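Local structure of DUF5037 domain-containing protein (Ruminococcus gnavus, 4GL6) at residues K82-M87 against E165-K170; T12-E17 against G56-P61. The protein is of unknown function, a member of the DUF5037 family whose single chain folds around two separate four-stranded beta sheets. All coordinates share one frame; numbering follows the deposited sequence.

Contact 1 of 2, residues K82-M87 against E165-K170; sequences KQMESM and EVYRDK
M84 and Y167 meet where helices 75-95 and 156-171 pass each other, their short segments 82-87 and 165-170 running at 124° with their axes 11.2 Å apart at closest approach. M84, a selenomethionine, does not aim its CB at the other helix; its reach comes from an extended chain. CG lies opposite the backbone N (chi1 -163°) and the two outer torsions also stay near 180°, which carries the terminal methyl out to the tyrosine. There M84 CE sits 3.8 Å from Y167 OH and approaches the ring obliquely. The tyrosine hydroxyl itself is hydrogen-bonded to the carbonyl oxygen of L176, so the methyl packs beside a polar atom that already has its partner. Both side chains also touch A142 on strand 140-147, and the ring of F227 meets that of Y167 with the planes about 60° apart.

One turn further on, M87, also selenomethionine, faces the second helix directly, and its CA comes within 6.6 Å of the CA of V166. Both methyls of V166 rest against the M87 backbone carbonyl, CG2 lying 3.5 Å from M87 O, while V166 CG1 is 4.3 Å from M87 CB. Beyond CG the M87 chain runs on extended and brings its selenium to K170, and the bend at the last torsion swings CE away from the second helix. M87 SE lies 3.7 Å from K170 O and 4.0 Å from K170 CB; the lysine chain then bends at chi2 and takes its amine away from the first helix. Further along helix 75-95, I88 and A91 continue the apolar surface that receives V166. These are two helices packed together on a mixed beta sheet, with Y167 and M84 reaching down onto the strands beneath.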
loop_
_atom_site.group_PDB
_atom_site.type_symbol
_atom_site.label_atom_id
_atom_site.label_comp_id
_atom_site.label_asym_id
_atom_site.label_seq_id
_atom_site.Cartn_x
_atom_site.Cartn_y
_atom_site.Cartn_z
ATOM N N LYS A 82 1.844 -3.193 5.898
ATOM C CA LYS A 82 1.035 -3.292 7.134
ATOM C C LYS A 82 1.597 -2.370 8.240
ATOM O O LYS A 82 0.836 -1.673 8.940
ATOM C CB LYS A 82 0.938 -4.758 7.620
ATOM C CG LYS A 82 0.039 -5.033 8.839
ATOM C CD LYS A 82 -0.059 -6.533 9.134
ATOM C CE LYS A 82 -0.793 -6.825 10.442
ATOM N NZ LYS A 82 -2.156 -6.224 10.485
ATOM N N GLN A 83 2.919 -2.354 8.366
ATOM C CA GLN A 83 3.595 -1.493 9.344
ATOM C C GLN A 83 3.493 -0.017 9.004
ATOM O O GLN A 83 3.317 0.807 9.900
ATOM C CB GLN A 83 5.052 -1.911 9.532
ATOM C CG GLN A 83 5.168 -3.145 10.391
ATOM C CD GLN A 83 6.479 -3.824 10.191
ATOM O OE1 GLN A 83 7.421 -3.640 10.969
ATOM N NE2 GLN A 83 6.574 -4.582 9.110
HETATM N N MSE A 84 3.619 0.313 7.723
HETATM C CA MSE A 84 3.498 1.715 7.254
HETATM C C MSE A 84 2.065 2.230 7.553
HETATM O O MSE A 84 1.886 3.310 8.106
HETATM C CB MSE A 84 3.852 1.844 5.762
HETATM C CG MSE A 84 4.135 3.277 5.330
HETATM SE SE MSE A 84 4.138 3.472 3.417
HETATM C CE MSE A 84 4.615 5.351 3.208
ATOM N N GLU A 85 1.081 1.404 7.217
ATOM C CA GLU A 85 -0.330 1.664 7.505
ATOM C C GLU A 85 -0.565 1.885 8.999
ATOM O O GLU A 85 -1.222 2.845 9.393
ATOM C CB GLU A 85 -1.185 0.491 7.005
ATOM C CG GLU A 85 -1.252 0.434 5.480
ATOM C CD GLU A 85 -1.772 -0.874 4.916
ATOM O OE1 GLU A 85 -2.324 -1.721 5.656
ATOM O OE2 GLU A 85 -1.613 -1.061 3.689
ATOM N N SER A 86 0.010 1.013 9.814
ATOM C CA SER A 86 -0.152 1.080 11.258
ATOM C C SER A 86 0.373 2.404 11.846
ATOM O O SER A 86 -0.313 3.055 12.632
ATOM C CB SER A 86 0.555 -0.114 11.912
ATOM O OG SER A 86 0.275 -0.151 13.292
HETATM N N MSE A 87 1.588 2.778 11.452
HETATM C CA MSE A 87 2.235 4.028 11.899
HETATM C C MSE A 87 1.468 5.292 11.454
HETATM O O MSE A 87 1.373 6.269 12.211
HETATM C CB MSE A 87 3.706 4.073 11.442
HETATM C CG MSE A 87 4.624 3.077 12.166
HETATM SE SE MSE A 87 6.495 3.032 11.451
HETATM C CE MSE A 87 6.332 1.648 10.092
ATOM N N GLU A 165 5.122 14.358 12.261
ATOM C CA GLU A 165 5.745 13.476 13.265
ATOM C C GLU A 165 5.880 12.024 12.796
ATOM O O GLU A 165 6.926 11.402 13.033
ATOM C CB GLU A 165 5.026 13.563 14.635
ATOM C CG GLU A 165 5.463 12.471 15.638
ATOM C CD GLU A 165 5.267 12.765 17.119
ATOM O OE1 GLU A 165 4.773 13.852 17.494
ATOM O OE2 GLU A 165 5.652 11.876 17.917
ATOM N N VAL A 166 4.833 11.475 12.181
ATOM C CA VAL A 166 4.896 10.087 11.670
ATOM C C VAL A 166 6.006 9.972 10.606
ATOM O O VAL A 166 6.912 9.135 10.720
ATOM C CB VAL A 166 3.545 9.629 11.093
ATOM C CG1 VAL A 166 3.662 8.282 10.399
ATOM C CG2 VAL A 166 2.503 9.565 12.198
ATOM N N TYR A 167 5.965 10.860 9.622
ATOM C CA TYR A 167 6.961 10.858 8.537
ATOM C C TYR A 167 8.401 11.181 8.967
ATOM O O TYR A 167 9.340 10.577 8.463
ATOM C CB TYR A 167 6.460 11.696 7.335
ATOM C CG TYR A 167 5.515 10.906 6.436
ATOM C CD1 TYR A 167 4.241 10.532 6.876
ATOM C CD2 TYR A 167 5.899 10.505 5.150
ATOM C CE1 TYR A 167 3.373 9.803 6.059
ATOM C CE2 TYR A 167 5.028 9.777 4.325
ATOM C CZ TYR A 167 3.776 9.420 4.788
ATOM O OH TYR A 167 2.938 8.699 3.973
ATOM N N ARG A 168 8.577 12.074 9.926
ATOM C CA ARG A 168 9.925 12.397 10.423
ATOM C C ARG A 168 10.481 11.366 11.426
ATOM O O ARG A 168 11.582 10.849 11.251
ATOM C CB ARG A 168 9.920 13.771 11.083
ATOM C CG ARG A 168 11.285 14.248 11.581
ATOM C CD ARG A 168 11.189 15.533 12.379
ATOM N NE ARG A 168 10.327 15.411 13.573
ATOM C CZ ARG A 168 9.154 16.028 13.794
ATOM N NH1 ARG A 168 8.616 16.906 12.929
ATOM N NH2 ARG A 168 8.508 15.785 14.936
ATOM N N ASP A 169 9.716 11.090 12.474
ATOM C CA ASP A 169 10.182 10.259 13.596
ATOM C C ASP A 169 9.932 8.762 13.475
ATOM O O ASP A 169 10.732 7.985 13.998
ATOM C CB ASP A 169 9.565 10.757 14.927
ATOM C CG ASP A 169 9.798 12.254 15.175
ATOM O OD1 ASP A 169 10.877 12.777 14.819
ATOM O OD2 ASP A 169 8.884 12.925 15.703
ATOM N N LYS A 170 8.842 8.367 12.810
ATOM C CA LYS A 170 8.441 6.952 12.729
ATOM C C LYS A 170 8.920 6.259 11.451
ATOM O O LYS A 170 9.487 5.176 11.534
ATOM C CB LYS A 170 6.909 6.780 12.911
ATOM C CG LYS A 170 6.321 7.320 14.228
ATOM C CD LYS A 170 6.738 6.571 15.497
ATOM C CE LYS A 170 6.309 7.338 16.747
ATOM N NZ LYS A 170 6.815 6.732 18.007
#

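Contact 2 of 2, residues T12-E17 against G56-P61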
loop_
_atom_site.group_PDB
_atom_site.type_symbol
_atom_site.label_atom_id
_atom_site.label_comp_id
_atom_site.label_asym_id
_atom_site.label_seq_id
_atom_site.Cartn_x
_atom_site.Cartn_y
_atom_site.Cartn_z
ATOM N N THR A 12 -2.402 -22.625 -1.580
ATOM C CA THR A 12 -1.687 -23.738 -0.935
ATOM C C THR A 12 -0.229 -23.385 -0.653
ATOM O O THR A 12 0.278 -23.684 0.429
ATOM C CB THR A 12 -1.758 -25.029 -1.771
ATOM O OG1 THR A 12 -3.129 -25.369 -1.960
ATOM C CG2 THR A 12 -1.039 -26.204 -1.081
ATOM N N TYR A 13 0.424 -22.735 -1.614
ATOM C CA TYR A 13 1.809 -22.303 -1.432
ATOM C C TYR A 13 1.956 -21.318 -0.254
ATOM O O TYR A 13 2.782 -21.538 0.627
ATOM C CB TYR A 13 2.405 -21.702 -2.725
ATOM C CG TYR A 13 3.584 -20.805 -2.429
ATOM C CD1 TYR A 13 4.827 -21.340 -2.095
ATOM C CD2 TYR A 13 3.431 -19.416 -2.400
ATOM C CE1 TYR A 13 5.902 -20.507 -1.778
ATOM C CE2 TYR A 13 4.491 -18.585 -2.073
ATOM C CZ TYR A 13 5.725 -19.128 -1.760
ATOM O OH TYR A 13 6.769 -18.286 -1.470
ATOM N N LEU A 14 1.168 -20.242 -0.273
ATOM C CA LEU A 14 1.211 -19.198 0.764
ATOM C C LEU A 14 0.986 -19.746 2.174
ATOM O O LEU A 14 1.726 -19.381 3.108
ATOM C CB LEU A 14 0.226 -18.060 0.449
ATOM C CG LEU A 14 0.594 -17.155 -0.734
ATOM C CD1 LEU A 14 -0.515 -16.192 -1.126
ATOM C CD2 LEU A 14 1.833 -16.341 -0.402
ATOM N N GLN A 15 0.010 -20.651 2.309
ATOM C CA GLN A 15 -0.276 -21.294 3.594
ATOM C C GLN A 15 0.898 -22.156 4.056
ATOM O O GLN A 15 1.311 -22.050 5.212
ATOM C CB GLN A 15 -1.579 -22.100 3.550
ATOM C CG GLN A 15 -1.881 -22.863 4.843
ATOM C CD GLN A 15 -3.313 -23.333 4.948
ATOM O OE1 GLN A 15 -4.011 -23.489 3.945
ATOM N NE2 GLN A 15 -3.756 -23.586 6.173
ATOM N N GLU A 16 1.416 -22.999 3.159
ATOM C CA GLU A 16 2.591 -23.829 3.452
ATOM C C GLU A 16 3.831 -22.989 3.774
ATOM O O GLU A 16 4.597 -23.355 4.651
ATOM C CB GLU A 16 2.917 -24.794 2.300
ATOM C CG GLU A 16 1.946 -25.967 2.161
ATOM C CD GLU A 16 2.260 -26.897 0.983
ATOM O OE1 GLU A 16 3.089 -26.542 0.114
ATOM O OE2 GLU A 16 1.667 -27.999 0.918
ATOM N N GLU A 17 4.007 -21.861 3.090
ATOM C CA GLU A 17 5.183 -21.005 3.301
ATOM C C GLU A 17 5.117 -20.141 4.569
ATOM O O GLU A 17 6.159 -19.900 5.173
ATOM C CB GLU A 17 5.415 -20.104 2.072
ATOM C CG GLU A 17 6.748 -19.341 2.015
ATOM C CD GLU A 17 7.987 -20.221 1.851
ATOM O OE1 GLU A 17 7.872 -21.431 1.548
ATOM O OE2 GLU A 17 9.107 -19.690 2.008
ATOM N N GLY A 56 1.078 -10.606 -5.889
ATOM C CA GLY A 56 2.125 -11.615 -5.999
ATOM C C GLY A 56 2.273 -11.983 -7.470
ATOM O O GLY A 56 1.319 -11.897 -8.243
ATOM N N SER A 57 3.469 -12.413 -7.840
ATOM C CA SER A 57 3.834 -12.709 -9.212
ATOM C C SER A 57 4.200 -14.213 -9.276
ATOM O O SER A 57 5.061 -14.653 -8.527
ATOM C CB SER A 57 4.999 -11.785 -9.558
ATOM O OG SER A 57 5.207 -11.718 -10.940
ATOM N N TYR A 58 3.516 -14.993 -10.129
ATOM C CA TYR A 58 3.726 -16.459 -10.262
ATOM C C TYR A 58 3.821 -16.917 -11.728
ATOM O O TYR A 58 3.463 -16.181 -12.640
ATOM C CB TYR A 58 2.577 -17.247 -9.568
ATOM C CG TYR A 58 2.395 -16.933 -8.094
ATOM C CD1 TYR A 58 1.634 -15.844 -7.680
ATOM C CD2 TYR A 58 3.007 -17.715 -7.099
ATOM C CE1 TYR A 58 1.486 -15.530 -6.318
ATOM C CE2 TYR A 58 2.867 -17.414 -5.730
ATOM C CZ TYR A 58 2.108 -16.327 -5.338
ATOM O OH TYR A 58 1.956 -16.001 -4.008
ATOM N N PHE A 59 4.348 -18.127 -11.927
ATOM C CA PHE A 59 4.429 -18.793 -13.243
ATOM C C PHE A 59 3.863 -20.198 -13.046
ATOM O O PHE A 59 4.227 -20.867 -12.078
ATOM C CB PHE A 59 5.871 -18.830 -13.766
ATOM C CG PHE A 59 6.055 -19.644 -15.022
ATOM C CD1 PHE A 59 5.766 -19.101 -16.276
ATOM C CD2 PHE A 59 6.554 -20.963 -14.958
ATOM C CE1 PHE A 59 5.954 -19.865 -17.434
ATOM C CE2 PHE A 59 6.745 -21.723 -16.118
ATOM C CZ PHE A 59 6.444 -21.169 -17.354
ATOM N N ASN A 60 2.965 -20.609 -13.945
ATOM C CA ASN A 60 2.302 -21.909 -13.880
ATOM C C ASN A 60 2.754 -22.738 -15.079
ATOM O O ASN A 60 2.367 -22.409 -16.198
ATOM C CB ASN A 60 0.783 -21.731 -13.889
ATOM C CG ASN A 60 0.040 -23.037 -13.733
ATOM O OD1 ASN A 60 0.221 -23.758 -12.757
ATOM N ND2 ASN A 60 -0.817 -23.333 -14.683
ATOM N N PRO A 61 3.565 -23.813 -14.857
ATOM C CA PRO A 61 4.070 -24.604 -15.999
ATOM C C PRO A 61 2.999 -25.286 -16.868
ATOM O O PRO A 61 1.896 -25.553 -16.386
ATOM C CB PRO A 61 4.987 -25.638 -15.337
ATOM C CG PRO A 61 5.367 -25.026 -14.035
ATOM C CD PRO A 61 4.153 -24.287 -13.585
#
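The aromatic part of this contact is a meeting of two tyrosines, Y13 from helix 6-18 and Y58 from strand 54-59. Their closest carbons, Y13 CD2 and Y58 CE2, are 3.9 Å apart. Y13 offers that carbon at the edge of the Y58 ring, near its plane, whereas Y58 CE2 meets the Y13 ring obliquely. With CG placed opposite the backbone N (chi1 158°), the Y13 ring is directed from the helix toward the strand.

Aliphatic contact comes from L14, the next residue on the helix. Its branch closes on the end of the same tyrosine: L14 CD2 is 3.6 Å from Y58 OH, and L14 CG and CD1 lie almost as close to that oxygen. The Y58 side chain thus reaches across to the helix with its hydroxyl against leucine carbons and its ring edge against Y13. L14 also touches C44 of strand 40-46, and both tyrosines touch I70 of strand 69-70, which extends the apolar layer across neighbouring strands.

Polar bonding lies around this apolar centre. Y13 OH is hydrogen-bonded to OD2 of D73, giving the ring a fixed point at its far end, while the Y58 backbone pairs with I40 of the adjacent strand. G56, two residues before Y58, lies beside the tyrosine ring.

Taken together, the N-terminal helix is laid over one face of a four-stranded antiparallel sheet, and the tyrosine-leucine cluster forms part of the hydrophobic core between the two layers.

Both segments of contact 2 (12-17 and 56-61) precede those of contact 1 (82-87 and 165-170) along the chain. The centres of the two contacts are 30 Å apart, on opposite sides of the chain's centre, and their nearest atoms are about 14 Å from one another. They share neither helix nor sheet. Contact 2 belongs to the N-terminal antiparallel sheet and helix 6-18, whereas contact 1 joins helices 75-95 and 156-171 beside the later mixed sheet. As a worked example, the pair illustrates how a DUF5037 chain appears to hold two helix-and-sheet cores, one on an antiparallel and one on a mixed sheet; the function of the protein remains unknown.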